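Local coordinates for RedY-like protein (Hahella chejuensis, PDB 2JDJ) that probably takes part in the biosynthesis of the red pigment prodigiosin, as a small dimeric protein of the dimeric alpha/beta-barrel type, at residues Met1-Ile5 with Glu92-Gln97; Thr30-Leu34 with Thr73-Leu79; Val37-His43 with Tyr55-Ile61. All coordinates share one frame. Residues are numbered along the deposited sequence.

Contact 1. Residues Met1-Ile5 with Glu92-Gln97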
loop_
_atom_site.group_PDB
_atom_site.type_symbol
_atom_site.label_atom_id
_atom_site.label_comp_id
_atom_site.label_asym_id
_atom_site.label_seq_id
_atom_site.Cartn_x
_atom_site.Cartn_y
_atom_site.Cartn_z
HETATM N N MSE A 1 -6.308 -12.704 -2.612
HETATM C CA MSE A 1 -5.177 -11.760 -2.845
HETATM C C MSE A 1 -4.767 -11.162 -1.502
HETATM O O MSE A 1 -5.613 -10.896 -0.642
HETATM C CB MSE A 1 -5.617 -10.651 -3.798
HETATM C CG MSE A 1 -4.496 -9.781 -4.321
HETATM SE SE MSE A 1 -3.456 -10.675 -5.712
HETATM C CE MSE A 1 -4.617 -10.348 -7.171
ATOM N N GLU A 2 -3.475 -10.966 -1.315
ATOM C CA GLU A 2 -2.978 -10.315 -0.114
ATOM C C GLU A 2 -1.963 -9.239 -0.453
ATOM O O GLU A 2 -1.402 -9.230 -1.546
ATOM C CB GLU A 2 -2.393 -11.346 0.847
ATOM C CG GLU A 2 -3.415 -12.420 1.210
ATOM C CD GLU A 2 -3.050 -13.193 2.439
ATOM O OE1 GLU A 2 -2.700 -12.546 3.459
ATOM O OE2 GLU A 2 -3.125 -14.445 2.378
ATOM N N THR A 3 -1.762 -8.327 0.498
ATOM C CA THR A 3 -0.895 -7.183 0.330
ATOM C C THR A 3 -0.020 -7.093 1.547
ATOM O O THR A 3 -0.494 -7.251 2.670
ATOM C CB THR A 3 -1.691 -5.891 0.160
ATOM O OG1 THR A 3 -2.377 -5.927 -1.100
ATOM C CG2 THR A 3 -0.776 -4.657 0.191
ATOM N N ILE A 4 1.267 -6.888 1.303
ATOM C CA ILE A 4 2.235 -6.644 2.355
ATOM C C ILE A 4 2.825 -5.269 2.097
ATOM O O ILE A 4 3.195 -4.959 0.968
ATOM C CB ILE A 4 3.360 -7.705 2.348
ATOM C CG1 ILE A 4 2.780 -9.110 2.572
ATOM C CG2 ILE A 4 4.425 -7.362 3.401
ATOM C CD1 ILE A 4 3.759 -10.226 2.280
ATOM N N ILE A 5 2.898 -4.452 3.146
ATOM C CA ILE A 5 3.400 -3.094 3.059
ATOM C C ILE A 5 4.495 -2.951 4.097
ATOM O O ILE A 5 4.315 -3.369 5.245
ATOM C CB ILE A 5 2.263 -2.074 3.341
ATOM C CG1 ILE A 5 1.230 -2.114 2.209
ATOM C CG2 ILE A 5 2.811 -0.633 3.511
ATOM C CD1 ILE A 5 -0.126 -1.484 2.566
ATOM N N GLU A 92 5.832 -3.682 9.352
ATOM C CA GLU A 92 5.113 -4.421 8.326
ATOM C C GLU A 92 3.615 -4.322 8.593
ATOM O O GLU A 92 3.188 -4.517 9.722
ATOM C CB GLU A 92 5.518 -5.896 8.319
ATOM C CG GLU A 92 4.725 -6.692 7.296
ATOM C CD GLU A 92 5.135 -8.144 7.233
ATOM O OE1 GLU A 92 6.326 -8.429 6.984
ATOM O OE2 GLU A 92 4.249 -8.995 7.418
ATOM N N LEU A 93 2.838 -4.008 7.553
ATOM C CA LEU A 93 1.376 -4.070 7.576
ATOM C C LEU A 93 1.001 -5.116 6.535
ATOM O O LEU A 93 1.653 -5.200 5.483
ATOM C CB LEU A 93 0.747 -2.735 7.153
ATOM C CG LEU A 93 0.894 -1.411 7.920
ATOM C CD1 LEU A 93 2.293 -0.824 7.867
ATOM C CD2 LEU A 93 -0.075 -0.381 7.377
ATOM N N ALA A 94 -0.033 -5.908 6.803
ATOM C CA ALA A 94 -0.467 -6.943 5.870
ATOM C C ALA A 94 -1.974 -7.195 5.983
ATOM O O ALA A 94 -2.539 -7.124 7.071
ATOM C CB ALA A 94 0.304 -8.251 6.128
ATOM N N GLY A 95 -2.614 -7.496 4.865
ATOM C CA GLY A 95 -3.997 -7.926 4.894
ATOM C C GLY A 95 -4.419 -8.678 3.659
ATOM O O GLY A 95 -3.697 -8.727 2.658
ATOM N N GLU A 96 -5.594 -9.282 3.758
ATOM C CA GLU A 96 -6.248 -9.963 2.663
ATOM C C GLU A 96 -7.193 -8.989 1.997
ATOM O O GLU A 96 -7.995 -8.324 2.663
ATOM C CB GLU A 96 -7.050 -11.149 3.207
ATOM C CG GLU A 96 -7.817 -11.923 2.139
ATOM C CD GLU A 96 -8.635 -13.033 2.736
ATOM O OE1 GLU A 96 -9.606 -12.754 3.483
ATOM O OE2 GLU A 96 -8.317 -14.193 2.443
ATOM N N GLN A 97 -7.125 -8.910 0.675
ATOM C CA GLN A 97 -7.906 -7.931 -0.052
ATOM C C GLN A 97 -9.397 -8.227 0.071
ATOM O O GLN A 97 -9.808 -9.394 0.068
ATOM C CB GLN A 97 -7.518 -7.974 -1.514
ATOM C CG GLN A 97 -8.099 -6.870 -2.372
ATOM C CD GLN A 97 -7.350 -6.796 -3.670
ATOM O OE1 GLN A 97 -6.160 -6.473 -3.687
ATOM N NE2 GLN A 97 -8.022 -7.133 -4.768
HETATM O O HOH W 1 -8.846 -11.490 -1.671
#

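Contact 2. Residues Thr30-Leu34 with Thr73-Leu79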
loop_
_atom_site.group_PDB
_atom_site.type_symbol
_atom_site.label_atom_id
_atom_site.label_comp_id
_atom_site.label_asym_id
_atom_site.label_seq_id
_atom_site.Cartn_x
_atom_site.Cartn_y
_atom_site.Cartn_z
ATOM N N THR A 30 13.656 -7.909 -10.834
ATOM C CA THR A 30 13.732 -9.294 -10.344
ATOM C C THR A 30 12.348 -9.890 -10.081
ATOM O O THR A 30 12.203 -11.106 -9.918
ATOM C CB THR A 30 14.596 -9.381 -9.068
ATOM O OG1 THR A 30 15.867 -8.774 -9.308
ATOM C CG2 THR A 30 14.825 -10.817 -8.635
ATOM N N CYS A 31 11.334 -9.033 -10.036
ATOM C CA CYS A 31 9.964 -9.456 -9.755
ATOM C C CYS A 31 9.352 -10.496 -10.716
ATOM O O CYS A 31 8.513 -11.298 -10.279
ATOM C CB CYS A 31 9.049 -8.234 -9.615
ATOM S SG CYS A 31 9.247 -7.377 -8.005
ATOM N N PRO A 32 9.729 -10.469 -12.021
ATOM C CA PRO A 32 9.300 -11.561 -12.899
ATOM C C PRO A 32 9.750 -12.953 -12.426
ATOM O O PRO A 32 9.121 -13.936 -12.800
ATOM C CB PRO A 32 9.966 -11.213 -14.242
ATOM C CG PRO A 32 10.176 -9.750 -14.201
ATOM C CD PRO A 32 10.505 -9.457 -12.768
ATOM N N ASP A 33 10.815 -13.030 -11.626
ATOM C CA ASP A 33 11.351 -14.309 -11.135
ATOM C C ASP A 33 10.731 -14.749 -9.812
ATOM O O ASP A 33 11.092 -15.797 -9.273
ATOM C CB ASP A 33 12.873 -14.242 -10.955
ATOM C CG ASP A 33 13.626 -14.132 -12.274
ATOM O OD1 ASP A 33 13.014 -14.355 -13.341
ATOM O OD2 ASP A 33 14.848 -13.821 -12.233
ATOM N N LEU A 34 9.816 -13.945 -9.280
ATOM C CA LEU A 34 9.117 -14.279 -8.042
ATOM C C LEU A 34 7.656 -14.505 -8.388
ATOM O O LEU A 34 6.884 -13.553 -8.490
ATOM C CB LEU A 34 9.286 -13.166 -7.007
ATOM C CG LEU A 34 10.712 -12.741 -6.645
ATOM C CD1 LEU A 34 10.695 -11.457 -5.798
ATOM C CD2 LEU A 34 11.488 -13.849 -5.935
ATOM N N THR A 73 13.839 -18.693 -1.853
ATOM C CA THR A 73 14.648 -18.850 -3.059
ATOM C C THR A 73 15.931 -18.027 -2.938
ATOM O O THR A 73 16.005 -17.094 -2.143
ATOM C CB THR A 73 13.892 -18.407 -4.332
ATOM O OG1 THR A 73 13.597 -17.004 -4.260
ATOM C CG2 THR A 73 12.607 -19.208 -4.524
ATOM N N SER A 74 16.940 -18.369 -3.727
ATOM C CA SER A 74 18.183 -17.601 -3.757
ATOM C C SER A 74 18.005 -16.299 -4.552
ATOM O O SER A 74 18.822 -15.385 -4.450
ATOM C CB SER A 74 19.315 -18.432 -4.367
ATOM O OG SER A 74 19.018 -18.747 -5.719
ATOM N N THR A 75 16.955 -16.243 -5.370
ATOM C CA THR A 75 16.553 -15.016 -6.052
ATOM C C THR A 75 16.258 -13.933 -4.999
ATOM O O THR A 75 16.775 -12.813 -5.083
ATOM C CB THR A 75 15.297 -15.250 -6.917
ATOM O OG1 THR A 75 15.529 -16.325 -7.843
ATOM C CG2 THR A 75 14.906 -13.980 -7.686
ATOM N N PHE A 76 15.446 -14.289 -4.008
ATOM C CA PHE A 76 15.098 -13.380 -2.925
ATOM C C PHE A 76 16.289 -13.058 -2.034
ATOM O O PHE A 76 16.484 -11.909 -1.654
ATOM C CB PHE A 76 13.933 -13.937 -2.104
ATOM C CG PHE A 76 13.293 -12.921 -1.189
ATOM C CD1 PHE A 76 12.354 -12.013 -1.681
ATOM C CD2 PHE A 76 13.626 -12.874 0.153
ATOM C CE1 PHE A 76 11.776 -11.081 -0.855
ATOM C CE2 PHE A 76 13.038 -11.946 0.991
ATOM C CZ PHE A 76 12.119 -11.043 0.488
ATOM N N ALA A 77 17.100 -14.059 -1.716
ATOM C CA ALA A 77 18.253 -13.856 -0.838
ATOM C C ALA A 77 19.193 -12.800 -1.398
ATOM O O ALA A 77 19.839 -12.061 -0.643
ATOM C CB ALA A 77 18.997 -15.179 -0.600
ATOM N N GLY A 78 19.270 -12.737 -2.724
ATOM C CA GLY A 78 20.105 -11.753 -3.408
ATOM C C GLY A 78 19.573 -10.332 -3.278
ATOM O O GLY A 78 20.339 -9.372 -3.173
ATOM N N LEU A 79 18.253 -10.199 -3.299
ATOM C CA LEU A 79 17.608 -8.919 -3.034
ATOM C C LEU A 79 17.839 -8.454 -1.593
ATOM O O LEU A 79 18.314 -7.340 -1.371
ATOM C CB LEU A 79 16.109 -9.007 -3.344
ATOM C CG LEU A 79 15.690 -9.269 -4.794
ATOM C CD1 LEU A 79 14.167 -9.377 -4.857
ATOM C CD2 LEU A 79 16.210 -8.169 -5.739
#

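Contact 3. Residues Val37-His43 with Tyr55-Ile61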
loop_
_atom_site.group_PDB
_atom_site.type_symbol
_atom_site.label_atom_id
_atom_site.label_comp_id
_atom_site.label_asym_id
_atom_site.label_seq_id
_atom_site.Cartn_x
_atom_site.Cartn_y
_atom_site.Cartn_z
ATOM N N VAL A 37 4.521 -12.703 -6.724
ATOM C CA VAL A 37 4.365 -11.245 -6.795
ATOM C C VAL A 37 3.510 -10.838 -7.993
ATOM O O VAL A 37 3.895 -11.037 -9.148
ATOM C CB VAL A 37 5.726 -10.512 -6.823
ATOM C CG1 VAL A 37 5.523 -8.992 -6.803
ATOM C CG2 VAL A 37 6.582 -10.943 -5.643
ATOM N N VAL A 38 2.346 -10.269 -7.699
ATOM C CA VAL A 38 1.413 -9.786 -8.710
ATOM C C VAL A 38 1.661 -8.305 -9.047
ATOM O O VAL A 38 1.546 -7.883 -10.211
ATOM C CB VAL A 38 -0.052 -9.983 -8.228
ATOM C CG1 VAL A 38 -1.049 -9.427 -9.244
ATOM C CG2 VAL A 38 -0.322 -11.471 -7.936
ATOM N N ARG A 39 1.967 -7.515 -8.019
ATOM C CA ARG A 39 2.295 -6.093 -8.186
ATOM C C ARG A 39 3.302 -5.737 -7.114
ATOM O O ARG A 39 3.244 -6.260 -5.990
ATOM C CB ARG A 39 1.086 -5.194 -7.997
ATOM C CG ARG A 39 -0.061 -5.416 -8.938
ATOM C CD ARG A 39 -1.108 -4.351 -8.752
ATOM N NE ARG A 39 -0.691 -3.071 -9.315
ATOM C CZ ARG A 39 -0.815 -2.758 -10.609
ATOM N NH1 ARG A 39 -0.429 -1.569 -11.041
ATOM N NH2 ARG A 39 -1.344 -3.630 -11.468
ATOM N N PHE A 40 4.230 -4.857 -7.464
ATOM C CA PHE A 40 5.209 -4.352 -6.518
ATOM C C PHE A 40 5.577 -2.943 -6.905
ATOM O O PHE A 40 5.814 -2.663 -8.079
ATOM C CB PHE A 40 6.445 -5.228 -6.505
ATOM C CG PHE A 40 7.529 -4.721 -5.619
ATOM C CD1 PHE A 40 7.370 -4.714 -4.233
ATOM C CD2 PHE A 40 8.711 -4.235 -6.167
ATOM C CE1 PHE A 40 8.371 -4.254 -3.415
ATOM C CE2 PHE A 40 9.733 -3.761 -5.349
ATOM C CZ PHE A 40 9.560 -3.772 -3.972
ATOM N N ASP A 41 5.600 -2.050 -5.919
ATOM C CA ASP A 41 6.030 -0.673 -6.141
ATOM C C ASP A 41 6.538 -0.025 -4.860
ATOM O O ASP A 41 6.106 -0.387 -3.769
ATOM C CB ASP A 41 4.957 0.175 -6.825
ATOM C CG ASP A 41 3.540 -0.147 -6.372
ATOM O OD1 ASP A 41 2.798 -0.824 -7.136
ATOM O OD2 ASP A 41 3.150 0.312 -5.268
ATOM N N VAL A 42 7.470 0.913 -5.019
ATOM C CA VAL A 42 8.120 1.587 -3.899
ATOM C C VAL A 42 7.851 3.087 -4.018
ATOM O O VAL A 42 7.726 3.599 -5.137
ATOM C CB VAL A 42 9.638 1.281 -3.869
ATOM C CG1 VAL A 42 10.321 2.026 -2.739
ATOM C CG2 VAL A 42 9.862 -0.238 -3.700
ATOM N N HIS A 43 7.754 3.774 -2.870
ATOM C CA HIS A 43 7.327 5.165 -2.819
ATOM C C HIS A 43 8.138 5.942 -1.830
ATOM O O HIS A 43 8.332 5.473 -0.705
ATOM C CB HIS A 43 5.845 5.239 -2.440
ATOM C CG HIS A 43 5.019 4.265 -3.201
ATOM N ND1 HIS A 43 4.452 4.565 -4.420
ATOM C CD2 HIS A 43 4.746 2.959 -2.966
ATOM C CE1 HIS A 43 3.838 3.495 -4.892
ATOM N NE2 HIS A 43 3.992 2.511 -4.024
ATOM N N TYR A 55 10.831 5.373 2.976
ATOM C CA TYR A 55 10.162 4.746 1.834
ATOM C C TYR A 55 9.072 3.838 2.309
ATOM O O TYR A 55 9.082 3.386 3.450
ATOM C CB TYR A 55 11.152 3.962 0.939
ATOM C CG TYR A 55 12.169 4.864 0.268
ATOM C CD1 TYR A 55 11.909 5.449 -0.981
ATOM C CD2 TYR A 55 13.376 5.153 0.894
ATOM C CE1 TYR A 55 12.848 6.294 -1.584
ATOM C CE2 TYR A 55 14.332 6.015 0.303
ATOM C CZ TYR A 55 14.054 6.577 -0.920
ATOM O OH TYR A 55 14.999 7.398 -1.482
ATOM N N VAL A 56 8.111 3.598 1.419
ATOM C CA VAL A 56 7.088 2.617 1.659
ATOM C C VAL A 56 7.057 1.695 0.444
ATOM O O VAL A 56 7.070 2.179 -0.691
ATOM C CB VAL A 56 5.683 3.274 1.784
ATOM C CG1 VAL A 56 4.660 2.189 2.038
ATOM C CG2 VAL A 56 5.653 4.303 2.910
ATOM N N GLU A 57 7.015 0.388 0.668
ATOM C CA GLU A 57 6.796 -0.520 -0.453
ATOM C C GLU A 57 5.464 -1.245 -0.284
ATOM O O GLU A 57 5.059 -1.546 0.840
ATOM C CB GLU A 57 7.975 -1.479 -0.644
ATOM C CG GLU A 57 8.057 -2.648 0.330
ATOM C CD GLU A 57 9.375 -3.442 0.221
ATOM O OE1 GLU A 57 10.185 -3.219 -0.711
ATOM O OE2 GLU A 57 9.607 -4.301 1.091
ATOM N N VAL A 58 4.797 -1.484 -1.415
ATOM C CA VAL A 58 3.511 -2.151 -1.484
ATOM C C VAL A 58 3.676 -3.421 -2.329
ATOM O O VAL A 58 4.019 -3.354 -3.516
ATOM C CB VAL A 58 2.413 -1.225 -2.088
ATOM C CG1 VAL A 58 1.025 -1.901 -2.028
ATOM C CG2 VAL A 58 2.377 0.127 -1.343
ATOM N N ILE A 59 3.471 -4.580 -1.708
ATOM C CA ILE A 59 3.619 -5.848 -2.413
ATOM C C ILE A 59 2.268 -6.534 -2.460
ATOM O O ILE A 59 1.716 -6.900 -1.411
ATOM C CB ILE A 59 4.600 -6.823 -1.712
ATOM C CG1 ILE A 59 5.839 -6.099 -1.176
ATOM C CG2 ILE A 59 4.955 -7.965 -2.658
ATOM C CD1 ILE A 59 6.630 -6.907 -0.170
ATOM N N LYS A 60 1.733 -6.692 -3.664
ATOM C CA LYS A 60 0.495 -7.445 -3.867
ATOM C C LYS A 60 0.872 -8.872 -4.276
ATOM O O LYS A 60 1.634 -9.070 -5.236
ATOM C CB LYS A 60 -0.397 -6.767 -4.919
ATOM C CG LYS A 60 -1.741 -7.453 -5.120
ATOM C CD LYS A 60 -2.675 -6.699 -6.079
ATOM C CE LYS A 60 -3.743 -5.904 -5.324
ATOM N NZ LYS A 60 -4.794 -5.362 -6.222
ATOM N N ILE A 61 0.359 -9.856 -3.526
ATOM C CA ILE A 61 0.702 -11.272 -3.733
ATOM C C ILE A 61 -0.530 -12.159 -3.869
ATOM O O ILE A 61 -1.620 -11.824 -3.374
ATOM C CB ILE A 61 1.579 -11.850 -2.592
ATOM C CG1 ILE A 61 0.916 -11.613 -1.225
ATOM C CG2 ILE A 61 3.031 -11.291 -2.643
ATOM C CD1 ILE A 61 1.689 -12.209 -0.040
HETATM O O HOH W 2 1.624 -2.956 -5.508
#

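Contact 1. Residues Met1-Ile5 with Glu92-Gln97
Two antiparallel strands pair here at one side of the four-stranded sheet of a dimeric alpha/beta-barrel (ferredoxin-like) fold. Residues 92-97 end strand 87-97, the outermost on this side within the chain, and residues 2-5 begin strand 2-10. Glu92 forms a salt bridge with Arg64, and its CG packs 4.0 Å from Ile4 CG2. Leu93 and Ile5 make a hydrogen-bonded pair: Leu93 N to Ile5 O and Ile5 N to Leu93 O are both 2.8 Å. Their CB atoms lie 4.2 Å apart on the sheet face that carries Thr3, where the second subunit packs. Ala94 and Ile4 form a non-hydrogen-bonded pair, with Ala94 CA 3.2 Å from Thr3 O in a CA-H...O contact. Both point to the opposite face, with Glu2 and Glu96, where Arg64 and Phe67 of helix 64-71 lie against Ile4. Gly95 pairs with Thr3 through Thr3 N to Gly95 O at 2.9 Å and Gly95 N to Thr3 O at 3.1 Å. Glu96 and Glu2 form another non-hydrogen-bonded pair; the Glu96 carboxylate makes a salt bridge with Arg44 of the second subunit. Glu96 and Gln97 join a strand of that subunit, so the sheet continues across the dimer. A last backbone hydrogen bond runs from Gln97 N to Met1 O at 2.8 Å. One water accepts from Met1 N at 3.0 Å and donates to Gln97 O at 2.9 Å.

Contact 2. Residues Thr30-Leu34 with Thr73-Leu79
This contact is side-chain packing between the 3-10 turn that follows helix 16-30 and the first turns of helix 74-86. No hydrogen bond crosses between the segments, and the buried surface is modest, 256 Å². The apolar part centres on Leu34. Leu34 CD1 lies 4.2 Å from Leu79 CD1 and 4.5 Å from Phe76 CD1, at the edge of the phenyl ring. Leu34 CD2 reaches Thr75 CG2 at 3.8 Å. Methyl contacts of the threonines make the second group. Thr30 CG2 and Thr75 CG2 are 3.3 Å apart, an unusually short methyl-methyl approach, and Asp33 CB lies 3.9 Å from Thr75 CG2. Thr30 OG1 touches Leu79 CD2 at 3.6 Å, but this hydroxyl is hydrogen-bonded to Val26 O. Hydrogen bonds shape each segment from within. Asp33 N to Thr30 O at 2.9 Å and Leu34 N to Cys31 O at 3.1 Å hold the 3-10 turn. Thr73 is the N-cap of the helix: its OG1 accepts from Phe76 N at 3.3 Å and also bonds to Asp70 O. The segments thus bring the end of one helix against the start of another. Leu79 also rests on Trp22 and Asp27 of helix 16-30. Leu34 touches Asp70 and Phe76 touches Met71, both of helix 64-71, and the chain then leaves the turn for strand 37-44.

Contact 3. Residues Val37-His43 with Tyr55-Ile61
Strands 37-44 and 55-61 form an antiparallel beta hairpin in the sheet of the dimeric alpha/beta-barrel fold. A classic beta bulge marks its start: Val38 and Arg39 both face Lys60, whose O accepts from Val38 N at 2.8 Å and from Arg39 N at 3.2 Å. Lys60 N returns a bond to Arg39 O at 2.8 Å. The regular ladder then runs through Asp41 and Val58, with Val58 N to Asp41 O at 2.9 Å, to His43 and Val56, with Val56 N to His43 O at 2.8 Å. Phe40, Val42, Glu57 and Ile59 project toward the helix-covered face. There Phe40 CD1 meets Ile59 CG1 at 3.7 Å, and Glu57 OE1 lies at the ring edge, 3.4 Å from Phe40 CZ. Glu57 OE2 bonds to His6 and to a glycerol, probably from the crystallisation liquor. The other face carries Arg39, Asp41, His43, Val56, Val58 and Lys60, and looks to the second subunit. Arg39, Phe40 and His43 pair with an antiparallel strand of that subunit, so the sheet runs on. His43 NE2 donates to Asp41 OD2 at 2.7 Å. A water donates to Asp41 OD1 at 2.9 Å and to Val58 O at 3.1 Å. A long, weak ion pair links Asp41 to Lys60 of the second subunit. The interface side thus holds a polar group among apolar residues, while the Glu57 carboxylate is buried on the helix side.

Contacts 1 and 3 are neighbouring parts of one sheet, with centres about 10 Å apart. Strands 2-10 and 55-61 lie side by side, and probable hydrogen bonds join Ile4 O to Ile59 N and Glu2 O to Ile61 N, both at 2.7 Å. Contact 2 belongs to the helical side. It meets contact 3 where Cys31 SG packs 3.7 Å from Phe40 CD2, and its centre is about 14 Å from that of contact 3. From contact 1 it is about 19 Å between centres, with nearest atoms about 9 Å apart. Glycerol lies near Leu79 and Glu57, isopropanol near Leu34 and Ile59; both probably come from crystallisation, but are consistent with a cavity between contacts 2 and 3.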